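Local coordinates for CopN (Chlamydia pneumoniae, PDB 4NRH), which probably acts as a gatekeeper of type III secretion, working in complex with the chaperone Scc3 to direct the secretion of translocator proteins, at residues 107-111 / 125-129; 162-167 / 185-190. All coordinates share one frame; numbering follows the deposited sequence.

Contact 1. Residues 107-111 / 125-129; sequences ILFAS and LRSLY
Arg126 lies lengthwise against the start of helix 108-115, and its methylenes and its charged end both take part in the contact. Its CG sits 3.5 Å from Ser111 CB, while Ile107 slides past the same methylenes in the opposite direction. With chi1 at 61°, CG1 of Ile107 is placed between backbone N and carbonyl carbon, and the chain continues outward until CD1 comes within 3.5 Å of Tyr129 CD2, meeting the ring obliquely. Ile107 itself is the N-cap residue of helix 108-115, which pairs here with helix 122-133 in the all-helical HrpJ-like domain of a YopN/MxiC-type gatekeeper. Farther along Arg126, a bend at chi3 (-63°) turns the guanidinium beside Ser111, where NH1 donates to OG at 2.9 Å, nearly in the guanidinium plane. Leu108 CD1 lies over one guanidinium face, displaced toward its rim, 3.3 Å from Arg126 NH1. Glu28 supplies the stronger partner, a salt bridge to NH1, so the buried charge is probably compensated. The looser side lies at Leu125, whose CD1 approaches Ser111 O at 3.6 Å, and beyond the packed face Phe109 and Ser127 point away toward solvent.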
loop_
_atom_site.group_PDB
_atom_site.type_symbol
_atom_site.label_atom_id
_atom_site.label_comp_id
_atom_site.label_asym_id
_atom_site.label_seq_id
_atom_site.Cartn_x
_atom_site.Cartn_y
_atom_site.Cartn_z
ATOM N N ILE A 107 -16.395 -9.919 -13.472
ATOM C CA ILE A 107 -15.038 -10.285 -13.073
ATOM C C ILE A 107 -14.731 -11.715 -13.497
ATOM O O ILE A 107 -13.806 -12.346 -12.983
ATOM C CB ILE A 107 -14.828 -10.147 -11.553
ATOM C CG1 ILE A 107 -15.782 -11.069 -10.792
ATOM C CG2 ILE A 107 -15.010 -8.700 -11.119
ATOM C CD1 ILE A 107 -15.420 -11.254 -9.337
ATOM N N LEU A 108 -15.522 -12.214 -14.443
ATOM C CA LEU A 108 -15.415 -13.585 -14.932
ATOM C C LEU A 108 -14.020 -13.926 -15.451
ATOM O O LEU A 108 -13.394 -14.881 -14.989
ATOM C CB LEU A 108 -16.450 -13.819 -16.036
ATOM C CG LEU A 108 -16.796 -15.260 -16.414
ATOM C CD1 LEU A 108 -17.311 -16.021 -15.208
ATOM C CD2 LEU A 108 -17.830 -15.264 -17.525
ATOM N N PHE A 109 -13.538 -13.142 -16.410
ATOM C CA PHE A 109 -12.263 -13.422 -17.065
ATOM C C PHE A 109 -11.077 -13.176 -16.138
ATOM O O PHE A 109 -10.066 -13.877 -16.213
ATOM C CB PHE A 109 -12.125 -12.579 -18.333
ATOM C CG PHE A 109 -13.195 -12.849 -19.352
ATOM C CD1 PHE A 109 -13.348 -14.114 -19.896
ATOM C CD2 PHE A 109 -14.055 -11.842 -19.757
ATOM C CE1 PHE A 109 -14.335 -14.368 -20.831
ATOM C CE2 PHE A 109 -15.044 -12.090 -20.691
ATOM C CZ PHE A 109 -15.184 -13.355 -21.229
ATOM N N ALA A 110 -11.201 -12.178 -15.270
ATOM C CA ALA A 110 -10.174 -11.905 -14.271
ATOM C C ALA A 110 -10.042 -13.087 -13.319
ATOM O O ALA A 110 -8.937 -13.520 -12.996
ATOM C CB ALA A 110 -10.498 -10.635 -13.504
ATOM N N SER A 111 -11.183 -13.604 -12.874
ATOM C CA SER A 111 -11.210 -14.722 -11.941
ATOM C C SER A 111 -10.584 -15.974 -12.539
ATOM O O SER A 111 -9.935 -16.744 -11.838
ATOM C CB SER A 111 -12.644 -15.021 -11.507
ATOM O OG SER A 111 -13.410 -15.529 -12.587
ATOM N N LEU A 125 -13.032 -17.731 -6.421
ATOM C CA LEU A 125 -12.497 -16.377 -6.347
ATOM C C LEU A 125 -13.607 -15.334 -6.468
ATOM O O LEU A 125 -13.584 -14.313 -5.781
ATOM C CB LEU A 125 -11.440 -16.154 -7.432
ATOM C CG LEU A 125 -10.108 -16.884 -7.246
ATOM C CD1 LEU A 125 -9.115 -16.481 -8.326
ATOM C CD2 LEU A 125 -9.536 -16.612 -5.866
ATOM N N ARG A 126 -14.579 -15.595 -7.340
ATOM C CA ARG A 126 -15.695 -14.671 -7.528
ATOM C C ARG A 126 -16.564 -14.606 -6.279
ATOM O O ARG A 126 -17.066 -13.542 -5.914
ATOM C CB ARG A 126 -16.543 -15.073 -8.735
ATOM C CG ARG A 126 -15.831 -14.932 -10.065
ATOM C CD ARG A 126 -16.790 -15.061 -11.238
ATOM N NE ARG A 126 -17.435 -16.370 -11.310
ATOM C CZ ARG A 126 -16.924 -17.420 -11.945
ATOM N NH1 ARG A 126 -15.751 -17.319 -12.556
ATOM N NH2 ARG A 126 -17.581 -18.572 -11.965
ATOM N N SER A 127 -16.743 -15.751 -5.631
ATOM C CA SER A 127 -17.478 -15.808 -4.374
ATOM C C SER A 127 -16.770 -14.985 -3.299
ATOM O O SER A 127 -17.408 -14.239 -2.556
ATOM C CB SER A 127 -17.643 -17.257 -3.914
ATOM O OG SER A 127 -18.326 -17.323 -2.675
ATOM N N LEU A 128 -15.450 -15.131 -3.223
ATOM C CA LEU A 128 -14.645 -14.349 -2.289
ATOM C C LEU A 128 -14.739 -12.851 -2.562
ATOM O O LEU A 128 -14.946 -12.060 -1.641
ATOM C CB LEU A 128 -13.182 -14.788 -2.340
ATOM C CG LEU A 128 -12.248 -13.935 -1.481
ATOM C CD1 LEU A 128 -12.465 -14.222 -0.002
ATOM C CD2 LEU A 128 -10.799 -14.156 -1.869
ATOM N N TYR A 129 -14.575 -12.465 -3.826
ATOM C CA TYR A 129 -14.666 -11.060 -4.215
ATOM C C TYR A 129 -16.007 -10.458 -3.807
ATOM O O TYR A 129 -16.063 -9.353 -3.266
ATOM C CB TYR A 129 -14.460 -10.892 -5.722
ATOM C CG TYR A 129 -14.540 -9.449 -6.170
ATOM C CD1 TYR A 129 -13.444 -8.606 -6.054
ATOM C CD2 TYR A 129 -15.716 -8.927 -6.695
ATOM C CE1 TYR A 129 -13.514 -7.285 -6.454
ATOM C CE2 TYR A 129 -15.796 -7.608 -7.098
ATOM C CZ TYR A 129 -14.692 -6.792 -6.975
ATOM O OH TYR A 129 -14.765 -5.478 -7.374
#

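Contact 2. Residues 162-167 / 185-190; sequences LMKGMA and LMTETR
Met166 and Thr189 reach toward each other tip to tip between two nearly antiparallel helices, the methyl CE stopping 3.6 Å from OG1. The axes of segments 162-167 and 185-190 approach to 10.1 Å and run at 164° to one another, a spacing filled largely by methionine. The chain of Met166 stays extended through chi2 (176°) and bends only at its end: SD passes across Leu185 at about a right angle, 3.6 Å from CB, and CE turns in beside Met186. Met166 and Met186 themselves slide past each other in opposite directions, with Met166 CB and Met186 CG 3.7 Å apart. Met163 is shaped differently, for bends at chi2 (-69°) and chi3 carry its end across the gap. Met163 SD runs alongside Thr189, 3.6 Å from CG2, and Met163 CE lies over one face of the Arg190 guanidinium, near the rim and 3.7 Å from NE. Met186 CE lies 3.9 Å from Met163 CE. The hydroxyl of Thr189 is buried among these apolar groups but is satisfied within its own helix: OG1 donates to Leu185 O at 2.7 Å, from the face of the carbonyl plane opposite to the backbone N of Thr189. Arg190 NE forms a salt bridge with Asp24 of the chaperone chain, and Asp24 of that chain also packs on Met163. Such side-by-side packing of antiparallel helices is typical of an all-helical bundle, and here one margin of it forms part of the chaperone-binding surface.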
loop_
_atom_site.group_PDB
_atom_site.type_symbol
_atom_site.label_atom_id
_atom_site.label_comp_id
_atom_site.label_asym_id
_atom_site.label_seq_id
_atom_site.Cartn_x
_atom_site.Cartn_y
_atom_site.Cartn_z
ATOM N N LEU A 162 -8.143 -9.348 -5.885
ATOM C CA LEU A 162 -9.103 -8.471 -5.227
ATOM C C LEU A 162 -8.930 -7.029 -5.695
ATOM O O LEU A 162 -9.910 -6.334 -5.963
ATOM C CB LEU A 162 -8.949 -8.554 -3.708
ATOM C CG LEU A 162 -9.354 -9.876 -3.054
ATOM C CD1 LEU A 162 -9.173 -9.808 -1.544
ATOM C CD2 LEU A 162 -10.787 -10.246 -3.411
ATOM N N MET A 163 -7.677 -6.591 -5.793
ATOM C CA MET A 163 -7.361 -5.243 -6.256
ATOM C C MET A 163 -7.777 -5.049 -7.710
ATOM O O MET A 163 -8.304 -4.000 -8.079
ATOM C CB MET A 163 -5.868 -4.956 -6.100
ATOM C CG MET A 163 -5.398 -4.866 -4.660
ATOM S SD MET A 163 -6.042 -3.408 -3.817
ATOM C CE MET A 163 -5.272 -2.101 -4.769
ATOM N N LYS A 164 -7.531 -6.067 -8.529
ATOM C CA LYS A 164 -7.878 -6.017 -9.944
ATOM C C LYS A 164 -9.390 -5.915 -10.128
ATOM O O LYS A 164 -9.876 -5.146 -10.959
ATOM C CB LYS A 164 -7.335 -7.249 -10.671
ATOM C CG LYS A 164 -7.815 -7.392 -12.107
ATOM C CD LYS A 164 -7.200 -6.332 -13.004
ATOM C CE LYS A 164 -7.639 -6.507 -14.448
ATOM N NZ LYS A 164 -7.032 -5.481 -15.339
ATOM N N GLY A 165 -10.126 -6.696 -9.343
ATOM C CA GLY A 165 -11.576 -6.665 -9.369
ATOM C C GLY A 165 -12.142 -5.324 -8.943
ATOM O O GLY A 165 -13.074 -4.813 -9.563
ATOM N N MET A 166 -11.581 -4.754 -7.880
ATOM C CA MET A 166 -12.066 -3.485 -7.347
ATOM C C MET A 166 -11.729 -2.334 -8.290
ATOM O O MET A 166 -12.493 -1.375 -8.409
ATOM C CB MET A 166 -11.485 -3.226 -5.955
ATOM C CG MET A 166 -12.115 -4.081 -4.863
ATOM S SD MET A 166 -11.371 -3.865 -3.235
ATOM C CE MET A 166 -9.641 -4.102 -3.620
ATOM N N ALA A 167 -10.580 -2.431 -8.950
ATOM C CA ALA A 167 -10.193 -1.449 -9.958
ATOM C C ALA A 167 -11.189 -1.464 -11.111
ATOM O O ALA A 167 -11.511 -0.423 -11.683
ATOM C CB ALA A 167 -8.787 -1.725 -10.463
ATOM N N LEU A 185 -12.024 0.096 0.509
ATOM C CA LEU A 185 -11.706 -1.322 0.382
ATOM C C LEU A 185 -10.324 -1.530 -0.234
ATOM O O LEU A 185 -9.563 -2.394 0.206
ATOM C CB LEU A 185 -12.772 -2.034 -0.454
ATOM C CG LEU A 185 -13.542 -3.187 0.197
ATOM C CD1 LEU A 185 -13.230 -3.301 1.680
ATOM C CD2 LEU A 185 -15.037 -3.011 -0.020
ATOM N N MET A 186 -10.007 -0.737 -1.252
ATOM C CA MET A 186 -8.710 -0.825 -1.914
ATOM C C MET A 186 -7.597 -0.387 -0.968
ATOM O O MET A 186 -6.517 -0.975 -0.960
ATOM C CB MET A 186 -8.693 0.018 -3.192
ATOM C CG MET A 186 -9.611 -0.511 -4.287
ATOM S SD MET A 186 -9.581 0.461 -5.805
ATOM C CE MET A 186 -8.064 -0.125 -6.553
ATOM N N THR A 187 -7.866 0.650 -0.179
ATOM C CA THR A 187 -6.913 1.123 0.819
ATOM C C THR A 187 -6.618 0.034 1.848
ATOM O O THR A 187 -5.460 -0.224 2.177
ATOM C CB THR A 187 -7.433 2.383 1.544
ATOM O OG1 THR A 187 -7.554 3.463 0.608
ATOM C CG2 THR A 187 -6.478 2.794 2.658
ATOM N N GLU A 188 -7.674 -0.601 2.347
ATOM C CA GLU A 188 -7.541 -1.680 3.321
ATOM C C GLU A 188 -6.825 -2.892 2.733
ATOM O O GLU A 188 -6.053 -3.560 3.421
ATOM C CB GLU A 188 -8.916 -2.096 3.856
ATOM C CG GLU A 188 -9.609 -1.038 4.707
ATOM C CD GLU A 188 -8.791 -0.618 5.918
ATOM O OE1 GLU A 188 -8.008 -1.445 6.433
ATOM O OE2 GLU A 188 -8.930 0.544 6.355
ATOM N N THR A 189 -7.083 -3.170 1.459
ATOM C CA THR A 189 -6.458 -4.303 0.788
ATOM C C THR A 189 -4.975 -4.026 0.541
ATOM O O THR A 189 -4.145 -4.933 0.617
ATOM C CB THR A 189 -7.159 -4.626 -0.547
ATOM O OG1 THR A 189 -8.550 -4.875 -0.309
ATOM C CG2 THR A 189 -6.538 -5.853 -1.201
ATOM N N ARG A 190 -4.645 -2.770 0.253
ATOM C CA ARG A 190 -3.249 -2.358 0.142
ATOM C C ARG A 190 -2.531 -2.538 1.477
ATOM O O ARG A 190 -1.373 -2.950 1.519
ATOM C CB ARG A 190 -3.138 -0.907 -0.335
ATOM C CG ARG A 190 -3.475 -0.712 -1.805
ATOM C CD ARG A 190 -3.257 0.730 -2.235
ATOM N NE ARG A 190 -3.399 0.894 -3.679
ATOM C CZ ARG A 190 -4.421 1.510 -4.265
ATOM N NH1 ARG A 190 -5.397 2.025 -3.530
ATOM N NH2 ARG A 190 -4.466 1.609 -5.587
#

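Contact 1 closes before contact 2 opens, so the two follow in series along the chain, their centres 13 Å apart near the middle of an elongated, all-helical molecule. Four helices take part: 108-115 and 122-133 in contact 1, then 152-172 and 179-215 in contact 2. Tyr129 joins them directly, its OH lying 2.8 Å from Gly165 O in a probable hydrogen bond, and Leu128 also packs on Leu162. Helix 122-133 therefore touches helix 108-115 in contact 1 and helix 152-172 of contact 2, so that packing continues from helix 108-115 through 122-133 and 152-172 to the long helix 179-215. Contact 1 meets no other chain, whereas contact 2 borders the bound chaperone.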